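Local coordinates for protein transcriptional repressor of the blcABC operon (Agrobacterium tumefaciens, PDB 3MQ0) that represses transcription of the blcABC operon, probably by binding DNA through a helix-turn-helix domain joined to a GAF-fold regulatory domain, at residues B[122-125]-B[130-133]; B[219-224]-B[248-253]. One frame throughout, in Å; residues are numbered along the deposited sequence.

Interaction 1: B[122-125]-B[130-133]; sequences TLTV and EVVY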
loop_
_atom_site.group_PDB
_atom_site.type_symbol
_atom_site.label_atom_id
_atom_site.label_comp_id
_atom_site.label_asym_id
_atom_site.label_seq_id
_atom_site.Cartn_x
_atom_site.Cartn_y
_atom_site.Cartn_z
ATOM N N THR B 122 9.418 -3.568 -26.710
ATOM C CA THR B 122 10.074 -2.551 -25.891
ATOM C C THR B 122 9.235 -2.239 -24.670
ATOM O O THR B 122 8.027 -2.453 -24.663
ATOM C CB THR B 122 10.286 -1.242 -26.679
ATOM O OG1 THR B 122 9.029 -0.826 -27.229
ATOM C CG2 THR B 122 11.250 -1.465 -27.818
ATOM N N LEU B 123 9.898 -1.739 -23.637
ATOM C CA LEU B 123 9.251 -1.330 -22.398
ATOM C C LEU B 123 9.768 0.065 -22.103
ATOM O O LEU B 123 10.983 0.284 -22.086
ATOM C CB LEU B 123 9.675 -2.254 -21.263
ATOM C CG LEU B 123 9.150 -1.951 -19.851
ATOM C CD1 LEU B 123 7.663 -2.239 -19.811
ATOM C CD2 LEU B 123 9.914 -2.787 -18.796
ATOM N N THR B 124 8.856 1.001 -21.860
ATOM C CA THR B 124 9.242 2.389 -21.660
ATOM C C THR B 124 8.544 3.011 -20.473
ATOM O O THR B 124 7.527 2.504 -20.001
ATOM C CB THR B 124 8.867 3.250 -22.868
ATOM O OG1 THR B 124 7.438 3.352 -22.939
ATOM C CG2 THR B 124 9.416 2.655 -24.154
ATOM N N VAL B 125 9.092 4.124 -20.002
ATOM C CA VAL B 125 8.390 4.973 -19.040
ATOM C C VAL B 125 8.332 6.357 -19.620
ATOM O O VAL B 125 9.176 6.694 -20.436
ATOM C CB VAL B 125 9.112 5.032 -17.685
ATOM C CG1 VAL B 125 9.155 3.639 -17.048
ATOM C CG2 VAL B 125 10.526 5.566 -17.857
ATOM N N GLU B 130 8.790 12.979 -23.176
ATOM C CA GLU B 130 9.595 11.906 -23.785
ATOM C C GLU B 130 9.252 10.536 -23.211
ATOM O O GLU B 130 8.743 10.448 -22.086
ATOM C CB GLU B 130 11.093 12.184 -23.558
ATOM C CG GLU B 130 11.534 13.570 -24.009
ATOM C CD GLU B 130 13.032 13.814 -23.831
ATOM O OE1 GLU B 130 13.482 14.021 -22.680
ATOM O OE2 GLU B 130 13.755 13.801 -24.850
ATOM N N VAL B 131 9.526 9.466 -23.967
ATOM C CA VAL B 131 9.551 8.135 -23.374
ATOM C C VAL B 131 11.013 7.711 -23.254
ATOM O O VAL B 131 11.839 8.133 -24.050
ATOM C CB VAL B 131 8.764 7.093 -24.183
ATOM C CG1 VAL B 131 7.265 7.455 -24.211
ATOM C CG2 VAL B 131 9.301 6.965 -25.596
ATOM N N VAL B 132 11.318 6.908 -22.239
ATOM C CA VAL B 132 12.670 6.404 -22.003
ATOM C C VAL B 132 12.616 4.887 -22.042
ATOM O O VAL B 132 11.756 4.283 -21.389
ATOM C CB VAL B 132 13.190 6.861 -20.626
ATOM C CG1 VAL B 132 14.585 6.293 -20.365
ATOM C CG2 VAL B 132 13.189 8.387 -20.543
ATOM N N TYR B 133 13.483 4.277 -22.845
ATOM C CA TYR B 133 13.500 2.825 -23.021
ATOM C C TYR B 133 14.189 2.153 -21.849
ATOM O O TYR B 133 15.354 2.415 -21.585
ATOM C CB TYR B 133 14.125 2.438 -24.389
ATOM C CG TYR B 133 13.180 2.876 -25.459
ATOM C CD1 TYR B 133 13.185 4.185 -25.902
ATOM C CD2 TYR B 133 12.178 2.028 -25.917
ATOM C CE1 TYR B 133 12.245 4.635 -26.814
ATOM C CE2 TYR B 133 11.235 2.465 -26.830
ATOM C CZ TYR B 133 11.283 3.770 -27.278
ATOM O OH TYR B 133 10.356 4.220 -28.185
#

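Interaction 2: B[219-224]-B[248-253]; sequences LCIGAA and EKIAYL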
loop_
_atom_site.group_PDB
_atom_site.type_symbol
_atom_site.label_atom_id
_atom_site.label_comp_id
_atom_site.label_asym_id
_atom_site.label_seq_id
_atom_site.Cartn_x
_atom_site.Cartn_y
_atom_site.Cartn_z
ATOM N N LEU B 219 6.180 -0.047 -38.019
ATOM C CA LEU B 219 4.889 0.061 -37.351
ATOM C C LEU B 219 5.012 -0.470 -35.927
ATOM O O LEU B 219 5.578 -1.541 -35.727
ATOM C CB LEU B 219 3.867 -0.761 -38.137
ATOM C CG LEU B 219 2.634 -1.209 -37.369
ATOM C CD1 LEU B 219 1.682 -0.058 -37.339
ATOM C CD2 LEU B 219 2.013 -2.420 -38.059
ATOM N N CYS B 220 4.527 0.285 -34.937
ATOM C CA CYS B 220 4.507 -0.187 -33.561
ATOM C C CYS B 220 3.086 -0.205 -33.002
ATOM O O CYS B 220 2.238 0.610 -33.378
ATOM C CB CYS B 220 5.385 0.677 -32.649
ATOM S SG CYS B 220 7.038 0.977 -33.327
ATOM N N ILE B 221 2.845 -1.140 -32.092
ATOM C CA ILE B 221 1.560 -1.269 -31.423
ATOM C C ILE B 221 1.831 -1.226 -29.927
ATOM O O ILE B 221 2.701 -1.965 -29.446
ATOM C CB ILE B 221 0.926 -2.622 -31.780
ATOM C CG1 ILE B 221 0.833 -2.735 -33.305
ATOM C CG2 ILE B 221 -0.433 -2.756 -31.127
ATOM C CD1 ILE B 221 0.488 -4.126 -33.800
ATOM N N GLY B 222 1.108 -0.374 -29.189
ATOM C CA GLY B 222 1.418 -0.164 -27.776
ATOM C C GLY B 222 0.282 -0.457 -26.821
ATOM O O GLY B 222 -0.880 -0.390 -27.207
ATOM N N ALA B 223 0.618 -0.786 -25.575
ATOM C CA ALA B 223 -0.382 -0.960 -24.526
ATOM C C ALA B 223 0.163 -0.479 -23.183
ATOM O O ALA B 223 1.374 -0.371 -22.990
ATOM C CB ALA B 223 -0.799 -2.424 -24.417
ATOM N N ALA B 224 -0.736 -0.213 -22.242
ATOM C CA ALA B 224 -0.342 0.355 -20.965
ATOM C C ALA B 224 -0.123 -0.715 -19.898
ATOM O O ALA B 224 -0.876 -1.676 -19.798
ATOM C CB ALA B 224 -1.402 1.338 -20.479
ATOM N N GLU B 248 -6.288 -5.731 -40.379
ATOM C CA GLU B 248 -6.949 -6.711 -39.518
ATOM C C GLU B 248 -5.941 -7.378 -38.586
ATOM O O GLU B 248 -6.225 -7.633 -37.419
ATOM C CB GLU B 248 -7.697 -7.753 -40.343
ATOM C CG GLU B 248 -8.897 -7.205 -41.115
ATOM C CD GLU B 248 -8.495 -6.274 -42.270
ATOM O OE1 GLU B 248 -7.413 -6.481 -42.865
ATOM O OE2 GLU B 248 -9.262 -5.336 -42.587
ATOM N N LYS B 249 -4.759 -7.668 -39.104
ATOM C CA LYS B 249 -3.706 -8.234 -38.279
ATOM C C LYS B 249 -3.233 -7.272 -37.202
ATOM O O LYS B 249 -2.976 -7.678 -36.070
ATOM C CB LYS B 249 -2.508 -8.650 -39.125
ATOM C CG LYS B 249 -1.438 -9.343 -38.310
ATOM C CD LYS B 249 -0.263 -9.775 -39.177
ATOM C CE LYS B 249 0.659 -10.727 -38.422
ATOM N NZ LYS B 249 -0.093 -11.916 -37.909
ATOM N N ILE B 250 -3.084 -6.001 -37.555
ATOM C CA ILE B 250 -2.692 -5.004 -36.576
ATOM C C ILE B 250 -3.713 -4.922 -35.423
ATOM O O ILE B 250 -3.343 -4.832 -34.251
ATOM C CB ILE B 250 -2.503 -3.630 -37.237
ATOM C CG1 ILE B 250 -1.341 -3.683 -38.247
ATOM C CG2 ILE B 250 -2.277 -2.543 -36.167
ATOM C CD1 ILE B 250 -1.329 -2.522 -39.201
ATOM N N ALA B 251 -4.997 -4.940 -35.756
ATOM C CA ALA B 251 -6.017 -4.857 -34.713
ATOM C C ALA B 251 -5.993 -6.115 -33.850
ATOM O O ALA B 251 -6.216 -6.060 -32.647
ATOM C CB ALA B 251 -7.392 -4.654 -35.311
ATOM N N TYR B 252 -5.729 -7.257 -34.470
ATOM C CA TYR B 252 -5.663 -8.508 -33.714
ATOM C C TYR B 252 -4.525 -8.402 -32.682
ATOM O O TYR B 252 -4.692 -8.677 -31.488
ATOM C CB TYR B 252 -5.445 -9.679 -34.663
ATOM C CG TYR B 252 -5.055 -10.944 -33.967
ATOM C CD1 TYR B 252 -6.012 -11.749 -33.363
ATOM C CD2 TYR B 252 -3.713 -11.326 -33.879
ATOM C CE1 TYR B 252 -5.651 -12.910 -32.698
ATOM C CE2 TYR B 252 -3.342 -12.489 -33.219
ATOM C CZ TYR B 252 -4.311 -13.271 -32.632
ATOM O OH TYR B 252 -3.970 -14.422 -31.967
ATOM N N LEU B 253 -3.364 -7.982 -33.159
ATOM C CA LEU B 253 -2.186 -7.842 -32.317
ATOM C C LEU B 253 -2.380 -6.802 -31.219
ATOM O O LEU B 253 -1.886 -6.963 -30.101
ATOM C CB LEU B 253 -0.983 -7.454 -33.185
ATOM C CG LEU B 253 -0.409 -8.591 -34.036
ATOM C CD1 LEU B 253 0.644 -8.020 -34.985
ATOM C CD2 LEU B 253 0.180 -9.729 -33.190
#

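Interaction 1: B[122-125]-B[130-133]
The Tyr-133 ring meets two threonines of 122-125: Thr-124 CG2 stands over one face, and Thr-122 CB lies in plane at the edge, 3.8 Å from Tyr-133 CE2. The first contact is a CH-pi interaction, since Thr-124 CG2 is 3.6 Å from the centroid of the Tyr-133 ring and 30° off its normal, displaced toward the CD2–CE2 rim. In Thr-124, CG2 is anti to the carbonyl carbon with OG1 at chi1 69°; this turns the methyl to the ring while OG1 hydrogen-bonds to Thr-160 OG1. Beneath these side chains Thr-124 and Tyr-133 form an antiparallel non-hydrogen-bonded pair, their CA atoms 4.5 Å apart.

The next pair, Val-125 with Val-132, is hydrogen-bonded in both directions: Val-125 N to Val-132 O at 3.0 Å and Val-132 N to Val-125 O at 2.8 Å. Each carbonyl also receives a CA-H...O contact, Val-132 O from Thr-124 CA and Val-125 O from Val-131 CA. On the sheet face away from the tyrosine, Val-125 CG2 packs 4.1 Å from Val-132 CB.

These pairs belong to the beta hairpin of strands 120-127 and 130-137 within the GAF-fold sheet. Strand 232-241 continues the sheet beyond 120-127, and strand 152-154 borders 130-137, with Leu-153 touching Tyr-133 and Phe-147 meeting its ring.

Interaction 2: B[219-224]-B[248-253]
Helix-on-sheet packing in the GAF-fold domain brings Leu-219 and Ile-221 of strand 218-226 against Ile-250 and Leu-253 of helix 247-267. The short segments run in nearly the same direction, with 27° between their axes and a closest axial approach of 9.4 Å, a spacing filled mainly by side chains. All four residues are buried, and the surface they bury between the segments comes to 200 Å². The side-chain pairs that meet are all aliphatic, carbon to carbon, which is the evidence for an apolar contact.

Two residues of the strand, two positions apart and therefore on one face of the sheet, do the work. Leu-219 and Ile-250 reach toward each other tip to tip. Leu-219 CG is anti to the backbone N (chi1 158°), which extends the chain off the strand and sets Leu-219 CD2 3.5 Å from Ile-250 CD1, with Ile-250 CG1 the next atom at 3.6 Å from the same methyl.

The helix covers more of Ile-221 than of Leu-219, and Ile-221 CD1 is the atom that reaches across. That methyl comes within 4.0 Å of Ile-250 CG2 and also lies near the backbone carbonyl, 3.9 Å from Ile-250 O. Residues 250 and 253 are three apart, about one helical turn, and CD1 of Ile-221 touches both of them.

Around this patch, Ile-209 of the neighbouring strand touches Leu-219 and Ile-250, Tyr-119 touches Leu-253, and farther along strand 218-226, Ala-223 packs on Leu-257 and Ala-261 of helix 247-267. Ile-221 and Leu-253 cross at about a right angle, with Ile-221 CD1 3.7 Å from Leu-253 CB.

Overall arrangement
From the N terminus, the chain passes through the helix-turn-helix domain before reaching interaction 1, which closes a tight hairpin with four residues between its segments. Interaction 2 opens only later and spans 23 residues, among them the whole of strand 232-241, before helix 247-267 returns to the sheet. The two closures follow in series, neither nested nor crossed. Both reach the same six-stranded antiparallel sheet. Interaction 1 joins neighbouring strands, whereas interaction 2 lays the C-terminal helix on the sheet. Their centres are about 17 Å apart and their nearest atoms about 7 Å, so they do not touch; the link between them is strand 232-241, which pairs with both 120-127 and 218-226.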